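Local atomic coordinates of putative N-acetylmuramoyl-L-alanine amidase,autolysin cwp6 (Peptoclostridium difficile, PDB entry 5J72), a protein that probably cleaves the amide bond between N-acetylmuramic acid and L-alanine in peptidoglycan as a zinc-dependent autolysin, and carries CWB2 modules for attachment to the cell wall. Residues L203-V208 against S227-N232; D190-S195 against S223-A228; N291-P296 against S321-D326. All blocks are in the same frame, centred on the assembly; numbering follows the deposited sequence.

How the contacts relate
Contacts 1 and 2 adjoin, their centres 10 Å apart, and contact 3 lies about 40 Å from each, with no atom nearer than about 25 Å. All three belong to the CWB2 cell wall-anchoring region, which here contains two four-stranded parallel sheets of strand order 2-1-3-4. Contact 1 joins the starts of strands 207-211 and 232-236 in the first sheet; contact 2 places the loop before helix 194-203 on helix 219-228, and both share S227 and A228. Contact 3, later in the chain, joins the loop after strand 287-290 to helix 322-329 beside the second sheet. Contacts 2 and 3 thus both set a loop that follows an edge strand against a helix.

Contact 1: residues L203-V208 against S227-N232; sequences LNPSDV and SAVNVN
The carbonyl oxygen of N232 is gripped by two partners, the amide of V208 and, at least part of the time, a water, where strands 207-211 and 232-236 begin to pair in the parallel sheet of a CWB2 module. V208 N lies 3.0 Å from N232 O, nearly along the C=O axis (163° at the oxygen). A water 2.9 Å from N232 O is also placed to donate to D207 OD2, but it has more acceptors in reach than protons, so the two bonds may share them. A second backbone bond, from N232 N to S206 O at 3.1 Å, lies in the carbonyl plane. The two backbone bonds flank D207, as in a parallel bridge, with the CA atoms of D207 and N232 4.8 Å apart.

D207 and N232 lie side by side, pointing the same way, each with CG anti to its carbonyl carbon; their carboxylate and amide planes are turned 56° apart. V231, one residue before the bridge, points at the other segment and spreads its methyls over different partners. CG1, beside its own backbone N, touches P205 CG and comes closer still to P205 O, 3.3 Å away, whereas CG2, in the crowded position between N and carbonyl carbon, reaches V208 CG2 at 3.8 Å.

Strand 207-211, helix 219-228 and strand 232-236 form a beta-alpha-beta unit, and I225 of that helix touches both V208 and V231. After the helix comes an inverse gamma turn centred on N230, closed by V231 N to V229 O at 2.7 Å. At its first residue, V229 CG1 rests 3.7 Å from P205 O.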
loop_
_atom_site.group_PDB
_atom_site.type_symbol
_atom_site.label_atom_id
_atom_site.label_comp_id
_atom_site.label_asym_id
_atom_site.label_seq_id
_atom_site.Cartn_x
_atom_site.Cartn_y
_atom_site.Cartn_z
ATOM N N LEU A 203 -21.492 -18.735 1.204
ATOM C CA LEU A 203 -21.940 -17.432 0.612
ATOM C C LEU A 203 -23.265 -17.571 -0.125
ATOM O O LEU A 203 -23.906 -16.543 -0.356
ATOM C CB LEU A 203 -20.906 -16.909 -0.442
ATOM C CG LEU A 203 -19.569 -16.505 0.225
ATOM C CD1 LEU A 203 -18.469 -16.343 -0.813
ATOM C CD2 LEU A 203 -19.742 -15.171 0.933
ATOM N N ASN A 204 -23.612 -18.793 -0.546
ATOM C CA ASN A 204 -24.846 -19.115 -1.311
ATOM C C ASN A 204 -25.041 -18.148 -2.525
ATOM O O ASN A 204 -26.058 -17.466 -2.651
ATOM C CB ASN A 204 -26.055 -19.025 -0.433
ATOM C CG ASN A 204 -27.241 -19.769 -1.178
ATOM O OD1 ASN A 204 -26.999 -20.836 -1.793
ATOM N ND2 ASN A 204 -28.376 -19.248 -1.205
ATOM N N PRO A 205 -24.045 -18.035 -3.382
ATOM C CA PRO A 205 -24.210 -17.118 -4.525
ATOM C C PRO A 205 -25.146 -17.694 -5.574
ATOM O O PRO A 205 -25.394 -18.908 -5.597
ATOM C CB PRO A 205 -22.779 -17.036 -5.096
ATOM C CG PRO A 205 -22.213 -18.413 -4.788
ATOM C CD PRO A 205 -22.764 -18.743 -3.404
ATOM N N SER A 206 -25.602 -16.844 -6.450
ATOM C CA SER A 206 -26.418 -17.210 -7.638
ATOM C C SER A 206 -25.480 -17.256 -8.850
ATOM O O SER A 206 -25.778 -17.921 -9.842
ATOM C CB SER A 206 -27.401 -16.073 -7.962
ATOM O OG SER A 206 -28.436 -16.074 -7.015
ATOM N N ASP A 207 -24.342 -16.526 -8.794
ATOM C CA ASP A 207 -23.477 -16.428 -9.989
ATOM C C ASP A 207 -22.016 -16.426 -9.633
ATOM O O ASP A 207 -21.623 -15.769 -8.650
ATOM C CB ASP A 207 -23.785 -15.068 -10.699
ATOM C CG ASP A 207 -25.157 -14.973 -11.334
ATOM O OD1 ASP A 207 -26.104 -14.572 -10.639
ATOM O OD2 ASP A 207 -25.284 -15.316 -12.535
ATOM N N VAL A 208 -21.197 -17.147 -10.371
ATOM C CA VAL A 208 -19.744 -17.109 -10.212
ATOM C C VAL A 208 -19.182 -16.510 -11.535
ATOM O O VAL A 208 -19.618 -16.886 -12.655
ATOM C CB VAL A 208 -19.144 -18.515 -9.900
ATOM C CG1 VAL A 208 -17.657 -18.544 -10.149
ATOM C CG2 VAL A 208 -19.420 -18.893 -8.449
ATOM N N SER A 227 -20.699 -28.222 -8.653
ATOM C CA SER A 227 -21.046 -29.297 -7.726
ATOM C C SER A 227 -21.133 -28.740 -6.381
ATOM O O SER A 227 -21.884 -29.257 -5.554
ATOM C CB SER A 227 -19.981 -30.386 -7.699
ATOM O OG SER A 227 -20.184 -31.149 -8.869
ATOM N N ALA A 228 -20.379 -27.697 -6.109
ATOM C CA ALA A 228 -20.472 -27.102 -4.787
ATOM C C ALA A 228 -21.760 -26.325 -4.664
ATOM O O ALA A 228 -22.483 -26.516 -3.683
ATOM C CB ALA A 228 -19.272 -26.165 -4.525
ATOM N N VAL A 229 -22.056 -25.435 -5.628
ATOM C CA VAL A 229 -23.260 -24.601 -5.617
ATOM C C VAL A 229 -23.638 -24.496 -7.071
ATOM O O VAL A 229 -22.777 -24.128 -7.885
ATOM C CB VAL A 229 -23.010 -23.202 -4.995
ATOM C CG1 VAL A 229 -24.320 -22.396 -4.926
ATOM C CG2 VAL A 229 -22.408 -23.361 -3.589
ATOM N N ASN A 230 -24.915 -24.833 -7.427
ATOM C CA ASN A 230 -25.306 -24.858 -8.832
ATOM C C ASN A 230 -25.571 -23.483 -9.383
ATOM O O ASN A 230 -26.689 -23.153 -9.791
ATOM C CB ASN A 230 -26.546 -25.729 -9.019
ATOM C CG ASN A 230 -26.758 -26.051 -10.473
ATOM O OD1 ASN A 230 -25.755 -26.162 -11.225
ATOM N ND2 ASN A 230 -27.967 -26.249 -10.968
ATOM N N VAL A 231 -24.495 -22.667 -9.436
ATOM C CA VAL A 231 -24.623 -21.302 -9.931
ATOM C C VAL A 231 -24.538 -21.173 -11.464
ATOM O O VAL A 231 -24.110 -22.088 -12.141
ATOM C CB VAL A 231 -23.392 -20.504 -9.400
ATOM C CG1 VAL A 231 -23.449 -20.358 -7.863
ATOM C CG2 VAL A 231 -22.076 -21.209 -9.846
ATOM N N ASN A 232 -24.924 -19.999 -11.968
ATOM C CA ASN A 232 -24.678 -19.625 -13.345
ATOM C C ASN A 232 -23.231 -19.221 -13.396
ATOM O O ASN A 232 -22.797 -18.411 -12.539
ATOM C CB ASN A 232 -25.475 -18.434 -13.701
ATOM C CG ASN A 232 -26.932 -18.768 -13.718
ATOM O OD1 ASN A 232 -27.728 -17.916 -13.311
ATOM N ND2 ASN A 232 -27.329 -19.986 -14.084
HETATM O O HOH W 1 -22.671 -15.837 -13.804
#

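Contact 2: residues D190-S195 against S223-A228; sequences DDIPES and SQIKSA
I192 forms the tight part of this loop-on-helix contact in a CWB2 module of alternating strands and helices, where the segment leading into helix 194-203 lies against helix 219-228. Its CG1 occupies the crowded place between backbone N and carbonyl carbon (chi1 46°), and the chain then runs out extended to CD1. That methyl lies 3.9 Å from I225 CA and also faces Q224 O, close against the helix backbone. The other branch, CG2, meets I225 CG1 at 3.9 Å, the two isoleucines crossing at about a right angle. L200 and K197 of helix 194-203 touch I192 as well, so it is a buried wedge between two helices.

Q224 closes the partly exposed rim, still in close contact. Its side chain is extended beyond CG and slides past I192 in the opposite direction, bringing the amide over the D191 backbone: CD is 3.6 Å from D191 CA. OE1 accepts the single hydrogen bond between the segments, from I192 N at 3.0 Å. The N-H points almost straight at the oxygen (164°), but the donor stands 51° out of the amide plane and so is not on a lone pair. NE2 lies 3.4 Å from D191 CB, making packing contact along that side of the loop.

The loose side belongs to the carboxylates of D190 and D191, which lead away from the helix segment and bond to other partners, D190 OD1 to S218 and D191 OD2 to N188. At the far end of the apolar patch the packing thins, with I192 CD1 4.4 Å from A228 CB.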
loop_
_atom_site.group_PDB
_atom_site.type_symbol
_atom_site.label_atom_id
_atom_site.label_comp_id
_atom_site.label_asym_id
_atom_site.label_seq_id
_atom_site.Cartn_x
_atom_site.Cartn_y
_atom_site.Cartn_z
ATOM N N ASP A 190 -7.905 -27.008 -12.717
ATOM C CA ASP A 190 -8.911 -28.047 -12.964
ATOM C C ASP A 190 -9.715 -28.474 -11.728
ATOM O O ASP A 190 -10.472 -29.434 -11.807
ATOM C CB ASP A 190 -8.190 -29.297 -13.575
ATOM C CG ASP A 190 -7.536 -28.979 -14.906
ATOM O OD1 ASP A 190 -8.229 -28.444 -15.793
ATOM O OD2 ASP A 190 -6.325 -29.247 -15.050
ATOM N N ASP A 191 -9.563 -27.791 -10.595
ATOM C CA ASP A 191 -10.311 -28.149 -9.374
ATOM C C ASP A 191 -10.426 -26.950 -8.433
ATOM O O ASP A 191 -9.760 -25.933 -8.661
ATOM C CB ASP A 191 -9.573 -29.251 -8.597
ATOM C CG ASP A 191 -8.225 -28.785 -7.997
ATOM O OD1 ASP A 191 -7.185 -28.954 -8.670
ATOM O OD2 ASP A 191 -8.220 -28.240 -6.858
ATOM N N ILE A 192 -11.249 -27.065 -7.390
ATOM C CA ILE A 192 -11.250 -26.041 -6.372
ATOM C C ILE A 192 -10.974 -26.776 -5.114
ATOM O O ILE A 192 -11.478 -27.887 -4.944
ATOM C CB ILE A 192 -12.557 -25.211 -6.255
ATOM C CG1 ILE A 192 -13.830 -26.151 -6.280
ATOM C CG2 ILE A 192 -12.595 -24.204 -7.381
ATOM C CD1 ILE A 192 -15.129 -25.406 -5.817
ATOM N N PRO A 193 -10.147 -26.235 -4.203
ATOM C CA PRO A 193 -9.897 -26.957 -2.953
ATOM C C PRO A 193 -11.118 -26.873 -2.023
ATOM O O PRO A 193 -12.035 -26.084 -2.235
ATOM C CB PRO A 193 -8.691 -26.248 -2.361
ATOM C CG PRO A 193 -8.685 -24.926 -2.959
ATOM C CD PRO A 193 -9.194 -25.133 -4.374
ATOM N N GLU A 194 -11.098 -27.667 -0.970
ATOM C CA GLU A 194 -12.184 -27.733 -0.037
ATOM C C GLU A 194 -12.486 -26.374 0.611
ATOM O O GLU A 194 -13.646 -26.063 0.847
ATOM C CB GLU A 194 -11.794 -28.759 1.043
ATOM C CG GLU A 194 -12.767 -28.838 2.210
ATOM C CD GLU A 194 -14.225 -29.219 1.808
ATOM O OE1 GLU A 194 -14.413 -29.974 0.825
ATOM O OE2 GLU A 194 -15.164 -28.760 2.504
ATOM N N SER A 195 -11.438 -25.592 0.933
ATOM C CA SER A 195 -11.601 -24.281 1.532
ATOM C C SER A 195 -12.510 -23.434 0.575
ATOM O O SER A 195 -13.521 -22.907 1.053
ATOM C CB SER A 195 -10.209 -23.658 1.758
ATOM O OG SER A 195 -9.523 -23.503 0.524
ATOM N N SER A 223 -16.928 -27.531 -13.411
ATOM C CA SER A 223 -17.819 -28.555 -12.860
ATOM C C SER A 223 -17.664 -28.680 -11.420
ATOM O O SER A 223 -18.677 -28.900 -10.751
ATOM C CB SER A 223 -17.573 -29.929 -13.498
ATOM O OG SER A 223 -17.622 -29.751 -14.904
ATOM N N GLN A 224 -16.464 -28.557 -10.870
ATOM C CA GLN A 224 -16.389 -28.695 -9.406
ATOM C C GLN A 224 -17.071 -27.484 -8.690
ATOM O O GLN A 224 -17.610 -27.637 -7.604
ATOM C CB GLN A 224 -14.957 -28.803 -8.907
ATOM C CG GLN A 224 -14.305 -30.101 -9.326
ATOM C CD GLN A 224 -13.034 -30.344 -8.529
ATOM O OE1 GLN A 224 -12.738 -29.687 -7.543
ATOM N NE2 GLN A 224 -12.230 -31.306 -8.967
ATOM N N ILE A 225 -17.050 -26.311 -9.325
ATOM C CA ILE A 225 -17.714 -25.158 -8.710
ATOM C C ILE A 225 -19.219 -25.452 -8.712
ATOM O O ILE A 225 -19.864 -25.280 -7.683
ATOM C CB ILE A 225 -17.403 -23.922 -9.573
ATOM C CG1 ILE A 225 -15.889 -23.504 -9.323
ATOM C CG2 ILE A 225 -18.378 -22.749 -9.227
ATOM C CD1 ILE A 225 -15.463 -22.435 -10.328
ATOM N N LYS A 226 -19.773 -25.901 -9.852
ATOM C CA LYS A 226 -21.244 -26.149 -9.870
ATOM C C LYS A 226 -21.630 -27.309 -8.952
ATOM O O LYS A 226 -22.781 -27.384 -8.502
ATOM C CB LYS A 226 -21.721 -26.417 -11.295
ATOM C CG LYS A 226 -21.601 -25.168 -12.134
ATOM C CD LYS A 226 -21.927 -25.503 -13.582
ATOM C CE LYS A 226 -22.476 -24.284 -14.244
ATOM N NZ LYS A 226 -22.316 -24.326 -15.715
ATOM N N SER A 227 -20.699 -28.222 -8.653
ATOM C CA SER A 227 -21.046 -29.297 -7.726
ATOM C C SER A 227 -21.133 -28.740 -6.381
ATOM O O SER A 227 -21.884 -29.257 -5.554
ATOM C CB SER A 227 -19.981 -30.386 -7.699
ATOM O OG SER A 227 -20.184 -31.149 -8.869
ATOM N N ALA A 228 -20.379 -27.697 -6.109
ATOM C CA ALA A 228 -20.472 -27.102 -4.787
ATOM C C ALA A 228 -21.760 -26.325 -4.664
ATOM O O ALA A 228 -22.483 -26.516 -3.683
ATOM C CB ALA A 228 -19.272 -26.165 -4.525
#

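Contact 3: residues N291-P296 against S321-D326; sequences NKDSVP and SSKIID
S321 OG and D293 OD1 form the shortest link, 2.6 Å, with the serine hydroxyl donating to the anti lone pair of the carboxylate. The same OG accepts from K323 N at 3.1 Å, the capping bond that marks S321 as N-cap of helix 322-329. With chi1 74° the hydroxyl sits in the crowded position between backbone N and carbonyl carbon, where it can serve both partners. One residue earlier on the loop, K292 O receives S321 N at 2.9 Å; the bond is nearly straight at the hydrogen (172°), although the donor stands 26° above the carbonyl plane.

Around this polar pair, D293 and K323 lie side by side and point the same way, the lysine CD packing 3.7 Å from D293 OD1. Its NZ stays 4.6 Å from that oxygen, beyond a salt bridge, yet the positive charge together with the helix N-terminus would be expected to favour the ionised carboxylate.

I324 fills the inner side. CG1, anti to its backbone N, runs against S294 CA at 3.7 Å. CD1 reaches N291 O and lies 3.9 Å from V295 CG1, where the two side chains cross at about a right angle. The loop's own fold supports this surface: N291 N bonds to S294 O, which brings N291 and S294, both in contact with I324, together.

Farther out, Q327 of the same helix receives V295 N. A290 of strand 287-290, an edge of the second parallel CWB2 sheet, lies against both I324 and V295, while H242 of helix 241-253 touches N291 and P296, the residue just before helix 297-306.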
loop_
_atom_site.group_PDB
_atom_site.type_symbol
_atom_site.label_atom_id
_atom_site.label_comp_id
_atom_site.label_asym_id
_atom_site.label_seq_id
_atom_site.Cartn_x
_atom_site.Cartn_y
_atom_site.Cartn_z
ATOM N N ASN A 291 0.975 -1.736 -23.371
ATOM C CA ASN A 291 2.353 -1.994 -23.747
ATOM C C ASN A 291 3.119 -0.725 -23.355
ATOM O O ASN A 291 2.507 0.285 -23.006
ATOM C CB ASN A 291 2.459 -2.235 -25.299
ATOM C CG ASN A 291 1.776 -3.521 -25.658
ATOM O OD1 ASN A 291 2.240 -4.560 -25.242
ATOM N ND2 ASN A 291 0.625 -3.532 -26.306
ATOM N N LYS A 292 4.431 -0.737 -23.447
ATOM C CA LYS A 292 5.208 0.435 -23.086
ATOM C C LYS A 292 4.829 1.697 -23.847
ATOM O O LYS A 292 4.734 2.760 -23.231
ATOM C CB LYS A 292 6.679 0.146 -23.311
ATOM C CG LYS A 292 7.545 1.341 -22.959
ATOM C CD LYS A 292 8.989 0.899 -22.767
ATOM C CE LYS A 292 9.948 2.003 -23.053
ATOM N NZ LYS A 292 11.287 1.461 -23.416
ATOM N N ASP A 293 4.595 1.625 -25.175
ATOM C CA ASP A 293 4.272 2.862 -25.912
ATOM C C ASP A 293 2.854 3.018 -26.335
ATOM O O ASP A 293 2.537 4.045 -26.955
ATOM C CB ASP A 293 5.133 2.987 -27.187
ATOM C CG ASP A 293 6.609 2.850 -26.898
ATOM O OD1 ASP A 293 7.102 3.547 -26.001
ATOM O OD2 ASP A 293 7.265 2.037 -27.570
ATOM N N SER A 294 1.967 2.084 -26.048
ATOM C CA SER A 294 0.593 2.326 -26.489
ATOM C C SER A 294 -0.344 1.265 -25.851
ATOM O O SER A 294 0.134 0.206 -25.399
ATOM C CB SER A 294 0.494 2.166 -28.013
ATOM O OG SER A 294 0.800 0.803 -28.318
ATOM N N VAL A 295 -1.628 1.550 -25.828
ATOM C CA VAL A 295 -2.545 0.465 -25.451
ATOM C C VAL A 295 -2.832 -0.253 -26.817
ATOM O O VAL A 295 -2.690 0.398 -27.862
ATOM C CB VAL A 295 -3.855 1.008 -24.844
ATOM C CG1 VAL A 295 -3.529 1.859 -23.592
ATOM C CG2 VAL A 295 -4.641 1.854 -25.872
ATOM N N PRO A 296 -3.225 -1.536 -26.862
ATOM C CA PRO A 296 -3.521 -2.230 -28.144
ATOM C C PRO A 296 -4.645 -1.520 -28.860
ATOM O O PRO A 296 -5.449 -0.805 -28.243
ATOM C CB PRO A 296 -3.914 -3.649 -27.682
ATOM C CG PRO A 296 -3.184 -3.795 -26.329
ATOM C CD PRO A 296 -3.368 -2.440 -25.712
ATOM N N SER A 321 5.941 4.818 -21.575
ATOM C CA SER A 321 6.778 5.932 -22.054
ATOM C C SER A 321 5.920 7.157 -22.367
ATOM O O SER A 321 4.692 7.104 -22.281
ATOM C CB SER A 321 7.476 5.478 -23.341
ATOM O OG SER A 321 6.506 5.466 -24.382
ATOM N N SER A 322 6.571 8.269 -22.796
ATOM C CA SER A 322 5.835 9.471 -23.158
ATOM C C SER A 322 4.931 9.201 -24.359
ATOM O O SER A 322 3.994 9.957 -24.597
ATOM C CB SER A 322 6.815 10.605 -23.493
ATOM O OG SER A 322 7.681 10.141 -24.514
ATOM N N LYS A 323 5.198 8.128 -25.115
ATOM C CA LYS A 323 4.369 7.839 -26.283
ATOM C C LYS A 323 2.962 7.381 -25.845
ATOM O O LYS A 323 1.962 7.798 -26.448
ATOM C CB LYS A 323 5.044 6.747 -27.132
ATOM C CG LYS A 323 6.127 7.321 -28.086
ATOM C CD LYS A 323 7.106 6.238 -28.475
ATOM C CE LYS A 323 8.291 6.783 -29.251
ATOM N NZ LYS A 323 9.544 6.045 -28.921
ATOM N N ILE A 324 2.861 6.557 -24.770
ATOM C CA ILE A 324 1.476 6.166 -24.385
ATOM C C ILE A 324 0.795 7.356 -23.736
ATOM O O ILE A 324 -0.409 7.523 -23.898
ATOM C CB ILE A 324 1.527 4.894 -23.509
ATOM C CG1 ILE A 324 0.071 4.269 -23.427
ATOM C CG2 ILE A 324 2.150 5.218 -22.140
ATOM C CD1 ILE A 324 0.034 3.025 -22.604
ATOM N N ILE A 325 1.533 8.221 -23.005
ATOM C CA ILE A 325 0.856 9.397 -22.442
ATOM C C ILE A 325 0.313 10.296 -23.583
ATOM O O ILE A 325 -0.782 10.831 -23.506
ATOM C CB ILE A 325 1.827 10.154 -21.503
ATOM C CG1 ILE A 325 2.147 9.249 -20.288
ATOM C CG2 ILE A 325 1.241 11.493 -21.067
ATOM C CD1 ILE A 325 2.907 9.957 -19.167
ATOM N N ASP A 326 1.091 10.456 -24.633
ATOM C CA ASP A 326 0.655 11.237 -25.771
ATOM C C ASP A 326 -0.595 10.630 -26.385
ATOM O O ASP A 326 -1.528 11.365 -26.706
ATOM C CB ASP A 326 1.730 11.214 -26.859
ATOM C CG ASP A 326 1.206 11.954 -28.078
ATOM O OD1 ASP A 326 0.865 11.283 -29.095
ATOM O OD2 ASP A 326 1.114 13.195 -28.015
#